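Local coordinates for cell division control protein Cdc48 (Mycobacterium smegmatis, PDB 5E7P) that probably binds and hydrolyses ATP as a Cdc48-like AAA ATPase with two P-loop modules, each holding ADP in this crystal, at residues 226-231 against 236-241; 278-283 against 322-327. One frame throughout, in Å; residues are numbered along the deposited sequence.

Interaction 1 (226-231 against 236-241); sequences VSFDDV and PQAVKL. With ADP (adenosine-5'-diphosphate), chain C.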
loop_
_atom_site.group_PDB
_atom_site.type_symbol
_atom_site.label_atom_id
_atom_site.label_comp_id
_atom_site.label_asym_id
_atom_site.label_seq_id
_atom_site.Cartn_x
_atom_site.Cartn_y
_atom_site.Cartn_z
ATOM N N VAL A 226 -1.204 -2.832 -22.898
ATOM C CA VAL A 226 -0.128 -1.913 -22.545
ATOM C C VAL A 226 1.210 -2.401 -23.098
ATOM O O VAL A 226 1.643 -3.514 -22.803
ATOM C CB VAL A 226 -0.016 -1.740 -21.019
ATOM C CG1 VAL A 226 1.001 -0.666 -20.685
ATOM C CG2 VAL A 226 -1.372 -1.390 -20.426
ATOM N N SER A 227 1.861 -1.560 -23.895
ATOM C CA SER A 227 3.105 -1.936 -24.560
ATOM C C SER A 227 4.301 -1.922 -23.612
ATOM O O SER A 227 4.219 -1.410 -22.497
ATOM C CB SER A 227 3.385 -0.999 -25.734
ATOM O OG SER A 227 3.773 0.280 -25.270
ATOM N N PHE A 228 5.413 -2.483 -24.076
ATOM C CA PHE A 228 6.654 -2.496 -23.309
ATOM C C PHE A 228 7.243 -1.091 -23.181
ATOM O O PHE A 228 7.810 -0.739 -22.146
ATOM C CB PHE A 228 7.665 -3.451 -23.955
ATOM C CG PHE A 228 9.044 -3.376 -23.360
ATOM C CD1 PHE A 228 9.239 -3.554 -22.000
ATOM C CD2 PHE A 228 10.146 -3.144 -24.166
ATOM C CE1 PHE A 228 10.507 -3.490 -21.453
ATOM C CE2 PHE A 228 11.418 -3.082 -23.625
ATOM C CZ PHE A 228 11.598 -3.254 -22.266
ATOM N N ASP A 229 7.104 -0.294 -24.237
ATOM C CA ASP A 229 7.581 1.085 -24.221
ATOM C C ASP A 229 6.809 1.913 -23.195
ATOM O O ASP A 229 7.389 2.735 -22.486
ATOM C CB ASP A 229 7.468 1.721 -25.612
ATOM C CG ASP A 229 8.497 1.178 -26.596
ATOM O OD1 ASP A 229 9.568 0.708 -26.152
ATOM O OD2 ASP A 229 8.237 1.230 -27.819
ATOM N N ASP A 230 5.501 1.689 -23.121
ATOM C CA ASP A 230 4.643 2.392 -22.172
ATOM C C ASP A 230 5.020 2.071 -20.731
ATOM O O ASP A 230 4.965 2.930 -19.855
ATOM C CB ASP A 230 3.176 2.023 -22.404
ATOM C CG ASP A 230 2.570 2.744 -23.590
ATOM O OD1 ASP A 230 2.875 3.943 -23.772
ATOM O OD2 ASP A 230 1.789 2.114 -24.335
ATOM N N VAL A 231 5.408 0.827 -20.493
ATOM C CA VAL A 231 5.703 0.362 -19.147
ATOM C C VAL A 231 7.006 0.934 -18.593
ATOM O O VAL A 231 7.071 1.328 -17.429
ATOM C CB VAL A 231 5.733 -1.178 -19.101
ATOM C CG1 VAL A 231 6.521 -1.673 -17.906
ATOM C CG2 VAL A 231 4.315 -1.726 -19.087
ATOM N N PRO A 236 11.453 1.593 -14.773
ATOM C CA PRO A 236 12.768 1.334 -15.374
ATOM C C PRO A 236 13.236 -0.097 -15.118
ATOM O O PRO A 236 14.130 -0.591 -15.803
ATOM C CB PRO A 236 13.692 2.324 -14.650
ATOM C CG PRO A 236 12.781 3.338 -14.037
ATOM C CD PRO A 236 11.529 2.598 -13.701
ATOM N N GLN A 237 12.633 -0.749 -14.131
ATOM C CA GLN A 237 12.982 -2.121 -13.789
ATOM C C GLN A 237 12.558 -3.099 -14.884
ATOM O O GLN A 237 13.046 -4.227 -14.941
ATOM C CB GLN A 237 12.353 -2.521 -12.451
ATOM C CG GLN A 237 12.975 -1.852 -11.227
ATOM C CD GLN A 237 12.408 -0.469 -10.939
ATOM O OE1 GLN A 237 11.545 0.031 -11.664
ATOM N NE2 GLN A 237 12.892 0.153 -9.871
ATOM N N ALA A 238 11.647 -2.660 -15.747
ATOM C CA ALA A 238 11.180 -3.485 -16.857
ATOM C C ALA A 238 12.302 -3.752 -17.860
ATOM O O ALA A 238 12.325 -4.794 -18.517
ATOM C CB ALA A 238 9.994 -2.828 -17.543
ATOM N N VAL A 239 13.229 -2.805 -17.971
ATOM C CA VAL A 239 14.387 -2.956 -18.847
ATOM C C VAL A 239 15.266 -4.113 -18.372
ATOM O O VAL A 239 15.784 -4.888 -19.177
ATOM C CB VAL A 239 15.214 -1.648 -18.909
ATOM C CG1 VAL A 239 16.555 -1.882 -19.582
ATOM C CG2 VAL A 239 14.428 -0.554 -19.627
ATOM N N LYS A 240 15.419 -4.230 -17.059
ATOM C CA LYS A 240 16.260 -5.268 -16.481
ATOM C C LYS A 240 15.592 -6.638 -16.581
ATOM O O LYS A 240 16.255 -7.651 -16.819
ATOM C CB LYS A 240 16.601 -4.930 -15.028
ATOM C CG LYS A 240 17.590 -5.890 -14.385
ATOM C CD LYS A 240 18.116 -5.359 -13.063
ATOM C CE LYS A 240 19.188 -4.301 -13.262
ATOM N NZ LYS A 240 20.364 -4.560 -12.378
ATOM N N LEU A 241 14.275 -6.658 -16.406
ATOM C CA LEU A 241 13.501 -7.887 -16.539
ATOM C C LEU A 241 13.572 -8.405 -17.971
ATOM O O LEU A 241 13.715 -9.607 -18.203
ATOM C CB LEU A 241 12.046 -7.648 -16.137
ATOM C CG LEU A 241 11.082 -8.829 -16.286
ATOM C CD1 LEU A 241 11.571 -10.031 -15.493
ATOM C CD2 LEU A 241 9.675 -8.431 -15.860
HETATM P PB ADP C . -0.171 -4.908 -9.608
HETATM O O1B ADP C . -1.014 -5.052 -8.370
HETATM O O2B ADP C . -0.031 -6.176 -10.407
HETATM O O3B ADP C . 1.123 -4.166 -9.409
HETATM P PA ADP C . -1.526 -4.347 -12.023
HETATM O O1A ADP C . -2.646 -5.349 -11.912
HETATM O O2A ADP C . -0.308 -4.689 -12.843
HETATM O O3A ADP C . -1.093 -3.955 -10.521
HETATM O "O5'" ADP C . -2.170 -2.979 -12.546
HETATM C "C5'" ADP C . -2.963 -2.218 -11.643
HETATM C "C4'" ADP C . -4.240 -1.854 -12.382
HETATM O "O4'" ADP C . -3.993 -0.713 -13.199
HETATM C "C3'" ADP C . -4.675 -2.994 -13.289
HETATM O "O3'" ADP C . -6.045 -3.327 -13.033
HETATM C "C2'" ADP C . -4.523 -2.475 -14.704
HETATM O "O2'" ADP C . -5.704 -2.761 -15.459
HETATM C "C1'" ADP C . -4.336 -0.975 -14.560
HETATM N N9 ADP C . -3.237 -0.474 -15.420
HETATM C C8 ADP C . -1.919 -0.641 -15.200
HETATM N N7 ADP C . -1.188 -0.044 -16.177
HETATM C C5 ADP C . -2.052 0.526 -17.039
HETATM C C6 ADP C . -1.961 1.314 -18.291
HETATM N N6 ADP C . -0.761 1.625 -18.835
HETATM N N1 ADP C . -3.113 1.711 -18.878
HETATM C C2 ADP C . -4.315 1.410 -18.355
HETATM N N3 ADP C . -4.470 0.703 -17.221
HETATM C C4 ADP C . -3.399 0.239 -16.533
#
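Phe-228 and Val-231, one turn apart on the short helix 228-232, both reach the methyl group of Ala-238 on helix 237-249, one with a ring edge and the other with a branch methyl. The phenyl ring comes edge-on: its CE1 lies 4.0 Å from Ala-238 CB, while the backbone oxygen of the same alanine sits near the ring plane, 3.7 Å from Phe-228 CE1. Val-239 CA is beside the same edge, approached by CZ. With CG anti to the backbone N (chi1 171°), the phenylalanine carries its ring toward Ala-238 and Val-239. Val-231 meets the methyl through one branch, CG1, at 3.7 Å from Ala-238 CB. Helices 228-232 and 237-249 thereby pack together on the P-loop helix 276-283 of the first ATPase module, where Val-231 and Ala-238 both rest on Met-279. Val-226, just before the N-cap Ser-227, touches the exocyclic amine of the ADP adenine with its two methyls, CG1 being 3.4 Å from N6. Ser-227 caps the short helix, its OG accepting from Asp-230 N at 3.1 Å with an N-H...O angle of 157°, and a weak bond runs from the same hydroxyl to Asp-230 OD2. The Asp-230 carboxylate also forms a salt bridge with Arg-406 through OD1.

Interaction 2 (278-283 against 322-327); sequences TMVRAV and VLFIAD. With ADP (adenosine-5'-diphosphate), chain C.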
loop_
_atom_site.group_PDB
_atom_site.type_symbol
_atom_site.label_atom_id
_atom_site.label_comp_id
_atom_site.label_asym_id
_atom_site.label_seq_id
_atom_site.Cartn_x
_atom_site.Cartn_y
_atom_site.Cartn_z
ATOM N N THR A 278 0.948 -5.982 -15.110
ATOM C CA THR A 278 0.923 -5.338 -16.417
ATOM C C THR A 278 2.325 -5.254 -17.021
ATOM O O THR A 278 2.510 -5.451 -18.223
ATOM C CB THR A 278 0.301 -3.930 -16.329
ATOM O OG1 THR A 278 -1.065 -4.037 -15.904
ATOM C CG2 THR A 278 0.351 -3.229 -17.677
ATOM N N MET A 279 3.315 -4.974 -16.177
ATOM C CA MET A 279 4.701 -4.924 -16.626
ATOM C C MET A 279 5.160 -6.278 -17.162
ATOM O O MET A 279 5.827 -6.352 -18.193
ATOM C CB MET A 279 5.630 -4.480 -15.493
ATOM C CG MET A 279 7.106 -4.521 -15.877
ATOM S SD MET A 279 8.248 -4.162 -14.532
ATOM C CE MET A 279 8.177 -5.687 -13.600
ATOM N N VAL A 280 4.797 -7.343 -16.455
ATOM C CA VAL A 280 5.203 -8.694 -16.834
ATOM C C VAL A 280 4.604 -9.103 -18.177
ATOM O O VAL A 280 5.295 -9.661 -19.031
ATOM C CB VAL A 280 4.830 -9.729 -15.750
ATOM C CG1 VAL A 280 5.239 -11.129 -16.185
ATOM C CG2 VAL A 280 5.489 -9.371 -14.424
ATOM N N ARG A 281 3.321 -8.813 -18.365
ATOM C CA ARG A 281 2.655 -9.115 -19.626
ATOM C C ARG A 281 3.268 -8.323 -20.780
ATOM O O ARG A 281 3.434 -8.842 -21.887
ATOM C CB ARG A 281 1.155 -8.837 -19.523
ATOM C CG ARG A 281 0.481 -9.569 -18.373
ATOM C CD ARG A 281 -1.035 -9.467 -18.442
ATOM N NE ARG A 281 -1.659 -10.122 -17.295
ATOM C CZ ARG A 281 -2.063 -9.489 -16.197
ATOM N NH1 ARG A 281 -1.927 -8.172 -16.099
ATOM N NH2 ARG A 281 -2.617 -10.172 -15.203
ATOM N N ALA A 282 3.609 -7.066 -20.511
ATOM C CA ALA A 282 4.213 -6.204 -21.521
ATOM C C ALA A 282 5.603 -6.691 -21.923
ATOM O O ALA A 282 5.944 -6.718 -23.107
ATOM C CB ALA A 282 4.278 -4.771 -21.023
ATOM N N VAL A 283 6.402 -7.072 -20.930
ATOM C CA VAL A 283 7.760 -7.551 -21.174
ATOM C C VAL A 283 7.758 -8.888 -21.922
ATOM O O VAL A 283 8.612 -9.136 -22.773
ATOM C CB VAL A 283 8.562 -7.660 -19.850
ATOM C CG1 VAL A 283 9.854 -8.439 -20.047
ATOM C CG2 VAL A 283 8.857 -6.277 -19.304
ATOM N N VAL A 322 6.950 -18.546 -20.977
ATOM C CA VAL A 322 6.919 -17.983 -19.634
ATOM C C VAL A 322 5.716 -18.460 -18.822
ATOM O O VAL A 322 4.567 -18.309 -19.246
ATOM C CB VAL A 322 6.908 -16.445 -19.675
ATOM C CG1 VAL A 322 6.868 -15.880 -18.272
ATOM C CG2 VAL A 322 8.123 -15.934 -20.408
ATOM N N LEU A 323 5.990 -19.038 -17.656
ATOM C CA LEU A 323 4.942 -19.345 -16.689
ATOM C C LEU A 323 4.799 -18.157 -15.749
ATOM O O LEU A 323 5.741 -17.799 -15.040
ATOM C CB LEU A 323 5.271 -20.610 -15.888
ATOM C CG LEU A 323 4.212 -21.053 -14.867
ATOM C CD1 LEU A 323 2.933 -21.522 -15.557
ATOM C CD2 LEU A 323 4.748 -22.140 -13.949
ATOM N N PHE A 324 3.625 -17.536 -15.759
ATOM C CA PHE A 324 3.395 -16.340 -14.956
ATOM C C PHE A 324 2.257 -16.527 -13.956
ATOM O O PHE A 324 1.128 -16.844 -14.330
ATOM C CB PHE A 324 3.136 -15.126 -15.862
ATOM C CG PHE A 324 2.660 -13.903 -15.126
ATOM C CD1 PHE A 324 3.292 -13.478 -13.965
ATOM C CD2 PHE A 324 1.589 -13.164 -15.605
ATOM C CE1 PHE A 324 2.853 -12.350 -13.290
ATOM C CE2 PHE A 324 1.147 -12.033 -14.936
ATOM C CZ PHE A 324 1.779 -11.626 -13.779
ATOM N N ILE A 325 2.571 -16.328 -12.680
ATOM C CA ILE A 325 1.559 -16.354 -11.631
ATOM C C ILE A 325 1.423 -14.979 -10.984
ATOM O O ILE A 325 2.301 -14.538 -10.239
ATOM C CB ILE A 325 1.868 -17.415 -10.551
ATOM C CG1 ILE A 325 1.942 -18.807 -11.179
ATOM C CG2 ILE A 325 0.804 -17.396 -9.473
ATOM C CD1 ILE A 325 2.283 -19.904 -10.197
ATOM N N ALA A 326 0.322 -14.301 -11.284
ATOM C CA ALA A 326 0.053 -12.990 -10.713
ATOM C C ALA A 326 -0.377 -13.127 -9.258
ATOM O O ALA A 326 -1.285 -13.899 -8.943
ATOM C CB ALA A 326 -1.015 -12.267 -11.520
ATOM N N ASP A 327 0.291 -12.383 -8.379
ATOM C CA ASP A 327 -0.027 -12.373 -6.953
ATOM C C ASP A 327 0.048 -13.773 -6.342
ATOM O O ASP A 327 -0.951 -14.333 -5.881
ATOM C CB ASP A 327 -1.387 -11.712 -6.706
ATOM C CG ASP A 327 -1.460 -10.307 -7.286
ATOM O OD1 ASP A 327 -0.895 -9.375 -6.671
ATOM O OD2 ASP A 327 -2.073 -10.135 -8.362
HETATM P PB ADP C . -0.171 -4.908 -9.608
HETATM O O1B ADP C . -1.014 -5.052 -8.370
HETATM O O2B ADP C . -0.031 -6.176 -10.407
HETATM O O3B ADP C . 1.123 -4.166 -9.409
HETATM P PA ADP C . -1.526 -4.347 -12.023
HETATM O O1A ADP C . -2.646 -5.349 -11.912
HETATM O O2A ADP C . -0.308 -4.689 -12.843
HETATM O O3A ADP C . -1.093 -3.955 -10.521
HETATM O "O5'" ADP C . -2.170 -2.979 -12.546
HETATM C "C5'" ADP C . -2.963 -2.218 -11.643
HETATM C "C4'" ADP C . -4.240 -1.854 -12.382
HETATM O "O4'" ADP C . -3.993 -0.713 -13.199
HETATM C "C3'" ADP C . -4.675 -2.994 -13.289
HETATM O "O3'" ADP C . -6.045 -3.327 -13.033
HETATM C "C2'" ADP C . -4.523 -2.475 -14.704
HETATM O "O2'" ADP C . -5.704 -2.761 -15.459
HETATM C "C1'" ADP C . -4.336 -0.975 -14.560
HETATM N N9 ADP C . -3.237 -0.474 -15.420
HETATM C C8 ADP C . -1.919 -0.641 -15.200
HETATM N N7 ADP C . -1.188 -0.044 -16.177
HETATM C C5 ADP C . -2.052 0.526 -17.039
HETATM C C6 ADP C . -1.961 1.314 -18.291
HETATM N N6 ADP C . -0.761 1.625 -18.835
HETATM N N1 ADP C . -3.113 1.711 -18.878
HETATM C C2 ADP C . -4.315 1.410 -18.355
HETATM N N3 ADP C . -4.470 0.703 -17.221
HETATM C C4 ADP C . -3.399 0.239 -16.533
#
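Val-280 meets the ring of Phe-324 with its whole branched end, and the two side chains come from opposite directions. Its CB already points at the strand and lies 4.1 Å from Phe-324 CZ. Beyond it, CG1 stands over the middle of the ring, 3.8 Å from the centroid and 13° off the normal, a CH-pi contact. The second branch, CG2, reaches the rim of the ring at CE1, 4.1 Å away. CG1 is anti to the backbone N (chi1 179°), which turns this methyl onto the aromatic face. Val-280 also touches Ile-364 and Thr-366 of strand 361-366, so the helix following the P-loop is seated on the central beta sheet of the AAA module. The opposite face of the ring looks toward the backbone N of Ala-326, off toward the rim. At its edge the ring presents CE2 to one face of the Arg-281 guanidinium, 4.1 Å from NE, and the two planes meet steeply at 74°. Earlier in the helix, Thr-278 N donates to ADP O2A at 2.9 Å, nearly straight, and its OG1 to the same O2A at 3.2 Å. The contact has no hydrogen bond and is mainly apolar, with Arg-281 at its margin, consistent with a seating that rests on close apolar packing, while Thr-278 bonds ADP and Arg-281 NH2 forms a salt bridge with Glu-291.

How the interactions relate
Interaction 1 comes first along the chain and closes before interaction 2 opens; their centres are 12 Å apart, on the same side of the chain's centre. Helix 276-283 joins them: Ala-282 turns its CB to interaction 1, 3.4 Å from Val-226 O and 3.6 Å from Val-231 CG2, while Val-280, further round the same helix, faces strand 321-326 of the mixed sheet in interaction 2. The P-loop helix therefore lies between the sheet and segments 226-231 and 236-241. Both interactions touch the same ADP. The adenine contact and the phosphate contact thus belong to one connected block of the first AAA module, which may couple their positions.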